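Local coordinates for protein glutathione S-transferase enzyme with thioredoxin-like domain (Xenorhabdus nematophila, PDB 4L8E) that binds glutathione and probably transfers it to electrophilic substrates, as a dimeric member of the glutathione S-transferase family, at residues A[126-129]-A[130-134]. Sequence-based numbering, arbitrary orientation.
Sequences QWLF and WQVAG
W127 turns the edge of its six-membered ring onto the indole face of W130, a T-shaped (edge-to-face) pair three residues apart on one helix, ring planes at 72°. CE3 and CZ3 of W127 do the touching: CZ3 sits over the middle of the W130 indole, 3.8 Å from its CD2, while CE3 lies 3.7 Å from CE3 of W130. The first torsions bring them together: CG of W127 is anti to its carbonyl carbon (chi1 -72°), while CG of W130 is anti to its N (chi1 170°). V170 of helix 154-175 packs against both rings, and E123 takes the NE1 hydrogen of W127. Both tryptophans ride on helix 118-145, a long helix of the all-helical C-terminal domain of the glutathione transferase fold, here running through the dimer interface, where F129 stacks on F129 of the second subunit. On another side of the helix, CD1 of L128 makes a looser contact with CG1 of V132, at 4.4 Å. V132 N donates a hydrogen bond to L128 O at 3.0 Å. Q131, its chain bent at chi2, presents OE1 to K41, a glutathione-pocket residue. A133 N hydrogen-bonds to F129 O at 2.9 Å, and the A133 methyl touches a bound glutathione.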
loop_
_atom_site.group_PDB
_atom_site.type_symbol
_atom_site.label_atom_id
_atom_site.label_comp_id
_atom_site.label_asym_id
_atom_site.label_seq_id
_atom_site.Cartn_x
_atom_site.Cartn_y
_atom_site.Cartn_z
ATOM N N GLN A 126 -6.296 -0.836 8.239
ATOM C CA GLN A 126 -5.425 -1.991 8.129
ATOM C C GLN A 126 -5.737 -2.758 6.844
ATOM O O GLN A 126 -4.853 -3.158 6.092
ATOM C CB GLN A 126 -5.634 -2.864 9.370
ATOM C CG GLN A 126 -5.167 -4.257 9.322
ATOM C CD GLN A 126 -5.663 -4.968 10.570
ATOM O OE1 GLN A 126 -6.803 -5.456 10.633
ATOM N NE2 GLN A 126 -4.859 -4.942 11.596
ATOM N N TRP A 127 -7.013 -2.954 6.586
ATOM C CA TRP A 127 -7.435 -3.708 5.408
ATOM C C TRP A 127 -7.266 -2.918 4.110
ATOM O O TRP A 127 -6.982 -3.504 3.071
ATOM C CB TRP A 127 -8.859 -4.271 5.598
ATOM C CG TRP A 127 -8.870 -5.390 6.571
ATOM C CD1 TRP A 127 -9.330 -5.361 7.844
ATOM C CD2 TRP A 127 -8.338 -6.718 6.368
ATOM N NE1 TRP A 127 -9.134 -6.590 8.455
ATOM C CE2 TRP A 127 -8.527 -7.432 7.558
ATOM C CE3 TRP A 127 -7.744 -7.369 5.277
ATOM C CZ2 TRP A 127 -8.140 -8.773 7.700
ATOM C CZ3 TRP A 127 -7.363 -8.694 5.426
ATOM C CH2 TRP A 127 -7.563 -9.379 6.629
ATOM N N LEU A 128 -7.460 -1.594 4.150
ATOM C CA LEU A 128 -7.071 -0.747 3.018
ATOM C C LEU A 128 -5.597 -0.924 2.658
ATOM O O LEU A 128 -5.244 -1.116 1.480
ATOM C CB LEU A 128 -7.381 0.714 3.323
ATOM C CG LEU A 128 -6.944 1.739 2.267
ATOM C CD1 LEU A 128 -7.694 1.524 0.964
ATOM C CD2 LEU A 128 -7.148 3.149 2.770
ATOM N N PHE A 129 -4.725 -0.792 3.649
ATOM C CA PHE A 129 -3.310 -0.998 3.413
ATOM C C PHE A 129 -3.017 -2.407 2.884
ATOM O O PHE A 129 -2.168 -2.582 1.985
ATOM C CB PHE A 129 -2.480 -0.667 4.673
ATOM C CG PHE A 129 -2.178 0.792 4.826
ATOM C CD1 PHE A 129 -1.068 1.342 4.187
ATOM C CD2 PHE A 129 -2.968 1.619 5.621
ATOM C CE1 PHE A 129 -0.748 2.705 4.325
ATOM C CE2 PHE A 129 -2.669 2.967 5.764
ATOM C CZ PHE A 129 -1.545 3.510 5.121
ATOM N N TRP A 130 -3.703 -3.414 3.421
ATOM C CA TRP A 130 -3.506 -4.799 2.976
ATOM C C TRP A 130 -3.833 -4.909 1.480
ATOM O O TRP A 130 -3.096 -5.548 0.716
ATOM C CB TRP A 130 -4.375 -5.771 3.751
ATOM C CG TRP A 130 -4.419 -7.167 3.218
ATOM C CD1 TRP A 130 -3.521 -8.160 3.444
ATOM C CD2 TRP A 130 -5.409 -7.713 2.341
ATOM N NE1 TRP A 130 -3.897 -9.306 2.788
ATOM C CE2 TRP A 130 -5.069 -9.059 2.115
ATOM C CE3 TRP A 130 -6.572 -7.210 1.773
ATOM C CZ2 TRP A 130 -5.839 -9.902 1.311
ATOM C CZ3 TRP A 130 -7.338 -8.053 0.972
ATOM C CH2 TRP A 130 -6.971 -9.373 0.748
ATOM N N GLN A 131 -4.892 -4.222 1.070
ATOM C CA GLN A 131 -5.277 -4.214 -0.359
ATOM C C GLN A 131 -4.209 -3.565 -1.224
ATOM O O GLN A 131 -3.805 -4.140 -2.244
ATOM C CB GLN A 131 -6.624 -3.520 -0.596
ATOM C CG GLN A 131 -7.156 -3.695 -1.999
ATOM C CD GLN A 131 -6.455 -2.830 -3.022
ATOM O OE1 GLN A 131 -6.246 -1.648 -2.790
ATOM N NE2 GLN A 131 -6.112 -3.421 -4.187
ATOM N N VAL A 132 -3.762 -2.354 -0.858
ATOM C CA VAL A 132 -2.871 -1.623 -1.753
ATOM C C VAL A 132 -1.468 -2.233 -1.783
ATOM O O VAL A 132 -0.755 -2.085 -2.767
ATOM C CB VAL A 132 -2.803 -0.120 -1.440
ATOM C CG1 VAL A 132 -4.194 0.536 -1.588
ATOM C CG2 VAL A 132 -2.225 0.139 -0.097
ATOM N N ALA A 133 -1.090 -2.922 -0.707
ATOM C CA ALA A 133 0.256 -3.468 -0.563
ATOM C C ALA A 133 0.393 -4.914 -0.994
ATOM O O ALA A 133 1.508 -5.381 -1.315
ATOM C CB ALA A 133 0.741 -3.307 0.902
ATOM N N GLY A 134 -0.714 -5.650 -0.965
ATOM C CA GLY A 134 -0.671 -7.077 -1.257
ATOM C C GLY A 134 -1.685 -7.515 -2.308
ATOM O O GLY A 134 -1.299 -8.076 -3.333
#